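Local coordinates for ranasmurfin (Polypedates leucomystax, PDB 2VH3), which is of unknown function but forms a blue, zinc-binding homodimer in frog foam nests, with quinone cross-links between lysine and tyrosine side chains, at residues A[4-9]-A[62-66]; A[16-22]-A[89-93]; A[28-32]-A[55-60]; A[35-39]-A[83-87]. The contacts are given in a common frame with arbitrary orientation. Where two conformers were deposited one is given. Numbering follows the deposited sequence.

Contact 1. Residues A[4-9]-A[62-66]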
# COMPACT_ATOMS: atom_id res chain seq x y z
N CYS A 4 8.42 -1.22 18.16
CA CYS A 4 7.21 -1.81 18.73
C CYS A 4 6.17 -0.73 19.07
O CYS A 4 6.46 0.20 19.83
CB CYS A 4 7.53 -2.65 19.97
SG CYS A 4 8.69 -4.02 19.73
N SER A 5 4.99 -0.86 18.48
CA SER A 5 3.91 0.12 18.60
C SER A 5 2.68 -0.44 19.34
O SER A 5 1.71 0.27 19.57
CB SER A 5 3.49 0.58 17.21
OG SER A 5 2.72 -0.43 16.56
N PHE A 6 2.74 -1.73 19.68
CA PHE A 6 1.66 -2.42 20.38
C PHE A 6 2.29 -3.34 21.43
O PHE A 6 3.47 -3.69 21.33
CB PHE A 6 0.80 -3.25 19.41
CG PHE A 6 1.59 -4.17 18.52
CD1 PHE A 6 1.94 -5.44 18.95
CD2 PHE A 6 2.00 -3.76 17.27
CE1 PHE A 6 2.69 -6.28 18.13
CE2 PHE A 6 2.74 -4.60 16.46
CZ PHE A 6 3.09 -5.86 16.90
N PRO A 7 1.52 -3.70 22.46
CA PRO A 7 2.07 -4.55 23.50
C PRO A 7 2.17 -6.02 23.10
O PRO A 7 1.46 -6.47 22.20
CB PRO A 7 1.06 -4.38 24.64
CG PRO A 7 -0.22 -4.07 23.96
CD PRO A 7 0.13 -3.30 22.74
N PRO A 8 3.06 -6.76 23.78
CA PRO A 8 3.18 -8.19 23.55
C PRO A 8 1.94 -8.97 23.98
O PRO A 8 1.14 -8.52 24.83
CB PRO A 8 4.40 -8.59 24.39
CG PRO A 8 4.51 -7.54 25.42
CD PRO A 8 4.03 -6.29 24.78
N SER A 9 1.79 -10.15 23.39
CA SER A 9 0.61 -10.98 23.54
C SER A 9 0.41 -11.52 24.94
O SER A 9 1.37 -11.84 25.63
CB SER A 9 0.72 -12.17 22.60
OG SER A 9 -0.38 -13.04 22.74
N CYS A 62 8.02 -8.08 18.44
CA CYS A 62 7.19 -7.23 19.29
C CYS A 62 5.96 -7.96 19.86
O CYS A 62 5.52 -7.67 20.99
CB CYS A 62 6.73 -5.97 18.55
SG CYS A 62 8.08 -4.91 18.02
N THR A 63 5.42 -8.92 19.12
CA THR A 63 4.24 -9.64 19.60
C THR A 63 4.57 -10.52 20.80
O THR A 63 3.70 -10.77 21.62
CB THR A 63 3.59 -10.56 18.55
OG1 THR A 63 4.45 -11.67 18.28
CG2 THR A 63 3.25 -9.80 17.28
N GLY A 64 5.80 -11.00 20.89
CA GLY A 64 6.19 -11.96 21.92
C GLY A 64 5.69 -13.38 21.68
O GLY A 64 5.91 -14.26 22.51
N CYS A 65 5.01 -13.60 20.56
CA CYS A 65 4.52 -14.94 20.25
C CYS A 65 5.70 -15.88 20.12
O CYS A 65 6.74 -15.54 19.57
CB CYS A 65 3.70 -14.94 18.95
SG CYS A 65 2.20 -13.94 18.99
N LYS A 66 5.53 -17.08 20.67
CA LYS A 66 6.57 -18.10 20.60
C LYS A 66 6.63 -18.76 19.23
O LYS A 66 7.72 -19.13 18.80
CB LYS A 66 6.32 -19.16 21.66
CG LYS A 66 6.43 -18.64 23.07
CD LYS A 66 5.98 -19.71 24.05
CE LYS A 66 5.58 -19.13 25.38
NZ LYS A 66 4.57 -20.02 26.01
O HOH W 1 5.59 -5.26 22.01
O HOH W 2 1.09 -8.74 20.47
O HOH W 3 3.98 -12.10 24.59

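Contact 2. Residues A[16-22]-A[89-93]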
# COMPACT_ATOMS: atom_id res chain seq x y z
N GLU A 16 -2.78 -19.58 18.23
CA GLU A 16 -3.53 -18.43 17.71
C GLU A 16 -2.86 -17.08 17.97
O GLU A 16 -3.42 -16.05 17.63
CB GLU A 16 -4.93 -18.40 18.32
CG GLU A 16 -5.72 -19.66 18.09
CD GLU A 16 -7.22 -19.44 18.12
OE1 GLU A 16 -7.69 -18.44 17.53
OE2 GLU A 16 -7.92 -20.29 18.72
N CYS A 17 -1.68 -17.09 18.59
CA CYS A 17 -1.05 -15.86 19.05
C CYS A 17 -0.84 -14.81 17.95
O CYS A 17 -1.17 -13.65 18.14
CB CYS A 17 0.29 -16.18 19.72
SG CYS A 17 1.11 -14.77 20.49
N LEU A 18 -0.30 -15.24 16.81
CA LEU A 18 -0.02 -14.30 15.71
C LEU A 18 -1.32 -13.83 15.03
O LEU A 18 -1.47 -12.64 14.72
CB LEU A 18 0.95 -14.91 14.69
CG LEU A 18 2.40 -15.12 15.17
CD1 LEU A 18 3.22 -15.88 14.14
CD2 LEU A 18 3.07 -13.80 15.50
N ALA A 19 -2.27 -14.74 14.82
CA ALA A 19 -3.57 -14.36 14.26
C ALA A 19 -4.30 -13.37 15.17
O ALA A 19 -4.93 -12.42 14.71
CB ALA A 19 -4.42 -15.60 13.99
N GLU A 20 -4.20 -13.59 16.48
CA GLU A 20 -4.79 -12.68 17.46
C GLU A 20 -4.08 -11.32 17.47
O GLU A 20 -4.73 -10.27 17.55
CB GLU A 20 -4.75 -13.34 18.84
CG GLU A 20 -5.82 -12.88 19.83
CD GLU A 20 -5.42 -11.69 20.65
OE1 GLU A 20 -4.22 -11.35 20.70
OE2 GLU A 20 -6.32 -11.09 21.28
N ALA A 21 -2.76 -11.31 17.32
CA ALA A 21 -2.03 -10.04 17.26
C ALA A 21 -2.44 -9.25 16.03
O ALA A 21 -2.58 -8.03 16.09
CB ALA A 21 -0.53 -10.27 17.27
N LEU A 22 -2.65 -9.97 14.93
CA LEU A 22 -3.09 -9.36 13.66
C LEU A 22 -4.48 -8.76 13.83
O LEU A 22 -4.74 -7.65 13.37
CB LEU A 22 -3.08 -10.40 12.55
CG LEU A 22 -3.48 -9.91 11.16
CD1 LEU A 22 -2.43 -8.94 10.60
CD2 LEU A 22 -3.70 -11.08 10.21
N SER A 89 -0.02 -19.29 9.51
CA SER A 89 0.16 -18.84 10.88
C SER A 89 -0.74 -17.68 11.27
O SER A 89 -1.25 -17.65 12.38
CB SER A 89 1.62 -18.47 11.13
OG SER A 89 2.46 -19.59 10.93
N LEU A 90 -0.97 -16.76 10.35
CA LEU A 90 -1.83 -15.61 10.61
C LEU A 90 -3.29 -15.87 10.20
O LEU A 90 -4.15 -14.99 10.35
CB LEU A 90 -1.26 -14.37 9.91
CG LEU A 90 -0.17 -13.65 10.70
CD1 LEU A 90 1.08 -14.52 10.84
CD2 LEU A 90 0.15 -12.30 10.03
N LYS A 91 -3.56 -17.06 9.67
CA LYS A 91 -4.90 -17.48 9.22
C LYS A 91 -5.47 -16.57 8.12
O LYS A 91 -6.64 -16.18 8.14
CB LYS A 91 -5.85 -17.63 10.41
CG LYS A 91 -5.29 -18.57 11.47
CD LYS A 91 -6.32 -18.88 12.55
CE LYS A 91 -5.81 -19.96 13.49
NZ LYS A 91 -4.62 -19.47 14.26
N ILE A 92 -4.61 -16.27 7.16
CA ILE A 92 -4.98 -15.46 6.02
C ILE A 92 -5.28 -16.35 4.83
O ILE A 92 -4.45 -17.17 4.43
CB ILE A 92 -3.83 -14.50 5.65
CG1 ILE A 92 -3.49 -13.60 6.83
CG2 ILE A 92 -4.17 -13.66 4.42
CD1 ILE A 92 -2.28 -12.71 6.61
N ASP A 93 -6.46 -16.16 4.24
CA ASP A 93 -6.84 -16.87 3.03
C ASP A 93 -6.04 -16.33 1.84
O ASP A 93 -5.99 -15.12 1.63
CB ASP A 93 -8.35 -16.72 2.80
CG ASP A 93 -8.90 -17.71 1.79
OD1 ASP A 93 -8.34 -17.83 0.68
OD2 ASP A 93 -9.90 -18.40 2.11
O HOH W 4 -1.97 -17.63 14.86

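Contact 3. Residues A[28-32]-A[55-60]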
# COMPACT_ATOMS: atom_id res chain seq x y z
N PHE A 28 0.69 -4.35 13.50
CA PHE A 28 0.99 -5.69 12.98
C PHE A 28 0.28 -5.92 11.64
O PHE A 28 0.85 -6.54 10.75
CB PHE A 28 0.64 -6.78 14.01
CG PHE A 28 1.28 -8.11 13.73
CD1 PHE A 28 2.65 -8.22 13.51
CD2 PHE A 28 0.52 -9.27 13.61
CE1 PHE A 28 3.24 -9.45 13.23
CE2 PHE A 28 1.11 -10.49 13.33
CZ PHE A 28 2.46 -10.58 13.15
N LYS A 29 -0.94 -5.40 11.48
CA LYS A 29 -1.62 -5.43 10.19
C LYS A 29 -0.79 -4.66 9.18
O LYS A 29 -0.63 -5.12 8.06
CB LYS A 29 -3.01 -4.78 10.24
CG LYS A 29 -4.11 -5.57 10.92
CD LYS A 29 -5.44 -4.88 10.70
CE LYS A 29 -6.64 -5.74 11.09
NZ LYS A 29 -6.75 -5.90 12.57
N LYS A 30 -0.30 -3.48 9.57
CA LYS A 30 0.50 -2.66 8.65
C LYS A 30 1.69 -3.45 8.11
O LYS A 30 1.89 -3.51 6.90
CB LYS A 30 0.98 -1.37 9.32
CG LYS A 30 -0.10 -0.30 9.47
CD LYS A 30 0.30 0.91 10.35
CE LYS A 30 1.45 1.78 9.85
NZ LYS A 30 1.27 2.34 8.49
N LYS A 31 2.48 -4.06 8.98
CA LYS A 31 3.66 -4.79 8.53
C LYS A 31 3.28 -6.07 7.79
O LYS A 31 3.98 -6.44 6.86
CB LYS A 31 4.61 -5.11 9.68
CG LYS A 31 5.24 -3.89 10.35
CD LYS A 31 6.24 -3.15 9.48
CE LYS A 31 6.77 -1.85 10.15
NZ LYS A 31 7.40 -2.27 11.41
N SER A 32 2.18 -6.71 8.18
CA SER A 32 1.70 -7.92 7.52
C SER A 32 1.20 -7.62 6.11
O SER A 32 1.54 -8.33 5.16
CB SER A 32 0.60 -8.61 8.35
OG SER A 32 1.12 -9.03 9.60
N ASP A 55 11.29 -6.42 8.33
CA ASP A 55 10.42 -5.55 9.11
C ASP A 55 9.35 -6.39 9.81
O ASP A 55 9.08 -6.19 11.01
CB ASP A 55 9.76 -4.51 8.22
CG ASP A 55 10.75 -3.53 7.58
OD1 ASP A 55 11.89 -3.36 8.06
OD2 ASP A 55 10.34 -2.90 6.58
N PHE A 56 8.77 -7.33 9.07
CA PHE A 56 7.77 -8.25 9.63
C PHE A 56 8.36 -9.09 10.76
O PHE A 56 7.74 -9.22 11.82
CB PHE A 56 7.17 -9.15 8.56
CG PHE A 56 6.20 -10.15 9.11
CD1 PHE A 56 4.89 -9.78 9.39
CD2 PHE A 56 6.59 -11.45 9.35
CE1 PHE A 56 3.99 -10.71 9.92
CE2 PHE A 56 5.70 -12.37 9.86
CZ PHE A 56 4.40 -12.00 10.15
N ASP A 57 9.56 -9.61 10.55
CA ASP A 57 10.26 -10.40 11.57
C ASP A 57 10.39 -9.60 12.86
O ASP A 57 10.20 -10.12 13.96
CB ASP A 57 11.68 -10.80 11.13
CG ASP A 57 11.72 -11.77 9.95
OD1 ASP A 57 10.73 -12.47 9.69
OD2 ASP A 57 12.78 -11.82 9.30
N SER A 58 10.73 -8.31 12.72
CA SER A 58 10.90 -7.42 13.87
C SER A 58 9.54 -7.21 14.55
O SER A 58 9.44 -7.24 15.79
CB SER A 58 11.53 -6.09 13.45
OG SER A 58 12.89 -6.25 13.05
N ALA A 59 8.49 -7.00 13.77
CA ALA A 59 7.14 -6.87 14.33
C ALA A 59 6.68 -8.15 15.05
O ALA A 59 6.01 -8.08 16.10
CB ALA A 59 6.15 -6.46 13.24
N VAL A 60 7.08 -9.31 14.55
CA VAL A 60 6.79 -10.59 15.20
C VAL A 60 7.46 -10.63 16.57
O VAL A 60 6.85 -11.07 17.54
CB VAL A 60 7.20 -11.80 14.31
CG1 VAL A 60 7.20 -13.11 15.12
CG2 VAL A 60 6.25 -11.94 13.14

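Contact 4. Residues A[35-39]-A[83-87]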
# COMPACT_ATOMS: atom_id res chain seq x y z
N LEU A 35 4.00 -6.71 3.81
CA LEU A 35 4.64 -7.94 3.37
C LEU A 35 3.90 -8.57 2.20
O LEU A 35 4.50 -9.04 1.24
CB LEU A 35 4.74 -8.95 4.53
CG LEU A 35 5.59 -10.17 4.21
CD1 LEU A 35 7.00 -9.80 3.87
CD2 LEU A 35 5.55 -11.14 5.41
N ILE A 36 2.57 -8.60 2.28
CA ILE A 36 1.76 -9.13 1.22
C ILE A 36 1.98 -8.37 -0.09
O ILE A 36 2.23 -8.97 -1.13
CB ILE A 36 0.27 -9.16 1.58
CG1 ILE A 36 0.05 -10.14 2.74
CG2 ILE A 36 -0.56 -9.57 0.39
CD1 ILE A 36 -1.38 -10.14 3.29
N CYS A 37 1.94 -7.05 -0.02
CA CYS A 37 2.21 -6.24 -1.22
C CYS A 37 3.58 -6.56 -1.78
O CYS A 37 3.73 -6.72 -2.98
CB CYS A 37 2.16 -4.76 -0.91
SG CYS A 37 0.53 -4.15 -0.41
N ALA A 38 4.58 -6.63 -0.92
CA ALA A 38 5.95 -6.89 -1.37
C ALA A 38 6.05 -8.28 -2.00
O ALA A 38 6.75 -8.43 -2.99
CB ALA A 38 6.93 -6.72 -0.21
N TYR A 39 5.38 -9.27 -1.43
CA TYR A 39 5.35 -10.62 -1.99
C TYR A 39 4.73 -10.64 -3.38
O TYR A 39 5.24 -11.28 -4.31
CB TYR A 39 4.56 -11.57 -1.07
CG TYR A 39 4.20 -12.90 -1.70
CD1 TYR A 39 5.08 -13.98 -1.67
CD2 TYR A 39 2.98 -13.07 -2.33
CE1 TYR A 39 4.72 -15.20 -2.26
CE2 TYR A 39 2.63 -14.26 -2.92
CZ TYR A 39 3.51 -15.32 -2.88
OH TYR A 39 3.15 -16.52 -3.45
N PHE A 83 6.23 -17.85 2.75
CA PHE A 83 5.04 -17.03 2.67
C PHE A 83 3.78 -17.85 2.98
O PHE A 83 2.86 -17.37 3.62
CB PHE A 83 4.94 -16.33 1.31
CG PHE A 83 3.88 -15.28 1.26
CD1 PHE A 83 4.10 -14.03 1.85
CD2 PHE A 83 2.66 -15.53 0.64
CE1 PHE A 83 3.13 -13.06 1.81
CE2 PHE A 83 1.67 -14.56 0.62
CZ PHE A 83 1.93 -13.31 1.19
N GLU A 84 3.76 -19.11 2.56
CA GLU A 84 2.63 -19.98 2.89
C GLU A 84 2.58 -20.22 4.39
O GLU A 84 1.48 -20.30 4.95
CB GLU A 84 2.67 -21.26 2.09
CG GLU A 84 2.33 -21.00 0.64
CD GLU A 84 2.48 -22.20 -0.27
OE1 GLU A 84 2.79 -23.30 0.24
OE2 GLU A 84 2.30 -22.04 -1.50
N LYS A 85 3.73 -20.30 5.05
CA LYS A 85 3.79 -20.41 6.51
C LYS A 85 3.23 -19.16 7.18
O LYS A 85 2.48 -19.23 8.14
CB LYS A 85 5.22 -20.68 6.97
CG LYS A 85 5.41 -20.78 8.47
CD LYS A 85 4.76 -22.03 9.01
CE LYS A 85 5.09 -22.21 10.48
NZ LYS A 85 4.40 -23.39 11.03
N PHE A 86 3.58 -18.00 6.64
CA PHE A 86 2.98 -16.74 7.05
C PHE A 86 1.45 -16.78 6.96
O PHE A 86 0.75 -16.41 7.90
CB PHE A 86 3.61 -15.62 6.20
CG PHE A 86 2.84 -14.35 6.15
CD1 PHE A 86 2.99 -13.40 7.14
CD2 PHE A 86 2.05 -14.05 5.05
CE1 PHE A 86 2.30 -12.20 7.07
CE2 PHE A 86 1.36 -12.85 4.98
CZ PHE A 86 1.49 -11.94 5.99
N LEU A 87 0.93 -17.22 5.82
CA LEU A 87 -0.52 -17.24 5.62
C LEU A 87 -1.20 -18.21 6.59
O LEU A 87 -2.25 -17.89 7.15
CB LEU A 87 -0.87 -17.62 4.19
CG LEU A 87 -0.43 -16.63 3.11
CD1 LEU A 87 -0.82 -17.19 1.75
CD2 LEU A 87 -0.98 -15.22 3.31

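Contact 1. Residues A[4-9]-A[62-66]
A disulfide and a single backbone hydrogen bond hold an irregular, proline-containing chain against the end of a helix. The disulfide joins Cys4 SG to Cys62 SG at 2.0 Å, with a chi3 of -82°. It ties the N-terminal segment 4-9 to the C-terminal end of helix 46-63 in this all-helical protein. Further along, the two backbones approach again, and Ser9 N donates to Thr63 O at 2.7 Å. The bond is nearly straight, with an angle of 168° at the hydrogen. Pro8 lies just before it, and its CA makes a CH...O contact with Cys62 O at 3.5 Å.

Two waters also bridge the backbones. One molecule donates to Phe6 O at 2.7 Å and to Cys62 O at 2.6 Å. Another, beside the Ser9 hydrogen bond, donates to Ser9 O at 2.8 Å and to Thr63 O at 3.3 Å. The Phe6 side chain starts sideways, but its ring reaches the helix. Its CZ is 4.0 Å from Cys62 CB, and Thr63 CG2 sits at the ring edge. Outside the two segments, His25 stacks on Phe6, and Phe28 packs against it.

Gly64 has positive phi and follows the helix. Cys65 points sideways and forms a second disulfide, to Cys17. Thr63 OG1, which is also hydrogen-bonded to Val60 O, makes an ST turn by accepting from Cys65 N at 3.0 Å.

Contact 2. Residues A[16-22]-A[89-93]
Ser89 comes first, near the C-terminal end of helix 79-90. Its carbonyl faces the start of helix 17-24 across a water. This water donates to Ser89 O at 2.6 Å and accepts from Ala19 N at 2.9 Å, so it bridges the two backbones. Leu90 follows and has the largest buried area here. Its CD1 lies 3.9 Å from Leu18 CB, and its CD2 is 4.0 Å from Leu22 CD2. The backbones are close here, with the CA atoms of Ala19 and Leu90 4.2 Å apart; Ala19 CB is 3.7 Å from Leu90 O.

At Lys91 the helix ends in a Schellman motif. Lys91 has positive phi and is the C-prime residue, with Ile92 N hydrogen-bonded to Leu87 O and Lys91 N to Ala88 O. The long Lys91 side chain reaches the start of the neighbouring helix. Its NZ comes within 3.9 Å of Ala19 CB and 3.8 Å of Glu16 CA. Ile92 CD1 lies 4.2 Å from Leu22 CD2, and the side chain also packs on Phe86.

Contact 3. Residues A[28-32]-A[55-60]
Lys31, Phe28 and Phe56 bury the most surface where helix 26-40 packs against helix 46-63, in the core of this all-helical fold. Segments 28-32 and 55-60 run nearly antiparallel, at 154°, with axes 9.3 Å apart at closest approach.

Lys31 points toward the partner helix. Its aliphatic chain reaches across to Asp55 and Ala59, with CD 4.0 Å from Asp55 CB and CG 4.0 Å from Ala59 CB. Small Ala59 thus meets the stem of the lysine. The amine is not a free charge: Lys31 NZ is covalently linked to the modified residue at position 2, the lysine tyrosylquinone cross-link. The Lys31 side chain is about 10 Å from the zinc ion, between nearest atoms.

Phe28 sends its ring between the helices. Ala59 CB and Val60 CG2 lie at its edge, each 3.9 Å from the nearest ring atom, CD1 and CE1 respectively. The Phe28 and Phe56 rings are near parallel, at 26°, but slid so far apart that they barely overlap. Their centroids are 5.4 Å apart, and CZ of Phe28 touches CE1 of Phe56 at 3.6 Å.

Phe56 also packs edge-to-face with Phe86 of helix 79-90. Ser32 OG sits at the edge of the Phe56 ring, 3.3 Å from CE1, and donates to Phe28 O at 2.8 Å.

Contact 4. Residues A[35-39]-A[83-87]
Aromatic stacking is the closest interaction. The rings of Tyr39 and Phe83 lie face to face, with centroids 3.6 Å apart and planes only 3° from parallel. Tyr39 CD1 is 3.4 Å from Phe83 CG. The tyrosine hydroxyl is engaged elsewhere, in a hydrogen bond with Arg94.

There are also two CH-pi contacts. One belongs to the stacked pair: Tyr39 CB lies over the face of the Phe83 ring, 3.9 Å from its centroid. In the other, Leu35 CD2 sits over a face of the Phe86 ring, 4.0 Å from the centroid and 19° off the ring normal.

These contacts join helix 26-40 to helix 79-90 within an all-helical fold. The two segments run nearly antiparallel, at 148°, and their axes come no closer than 12.0 Å. This wide spacing is filled by large side chains, and no hydrogen bond crosses between the segments. Tyr49 of helix 46-63 packs on Leu35, Tyr39 and Phe83, while Leu97 of helix 97-104 packs on Ile36 and Phe83.

Aliphatic packing makes up the rest. Ile36 touches both phenylalanines at their ring edges. Its CG1 is 4.0 Å from Phe83 CZ and 3.8 Å from Phe86 CE2. Leu35 reaches the same two rings: its CD2 is 3.8 Å from Phe86 CE1, and its CG is 4.5 Å from Phe83 CE1.

The four contacts join four of the five helices and the N-terminal segment. Contacts 1 and 3 share helix 46-63, contacts 3 and 4 share helix 26-40, and contacts 2 and 4 share helix 79-90. The centre of contact 3 is about 5 Å from the centre of the chain, and this contact touches all the others. The centres of contacts 1 and 4 are farthest apart, at about 19 Å. Contacts 1 and 2 meet through the Cys65-Cys17 disulfide. Along the chain, contact 3 falls between the segments of contacts 1 and 2, while contacts 3 and 4 cross. Helices distant in sequence are thus packed together, and disulfides add covalent ties at contacts 1 and 2.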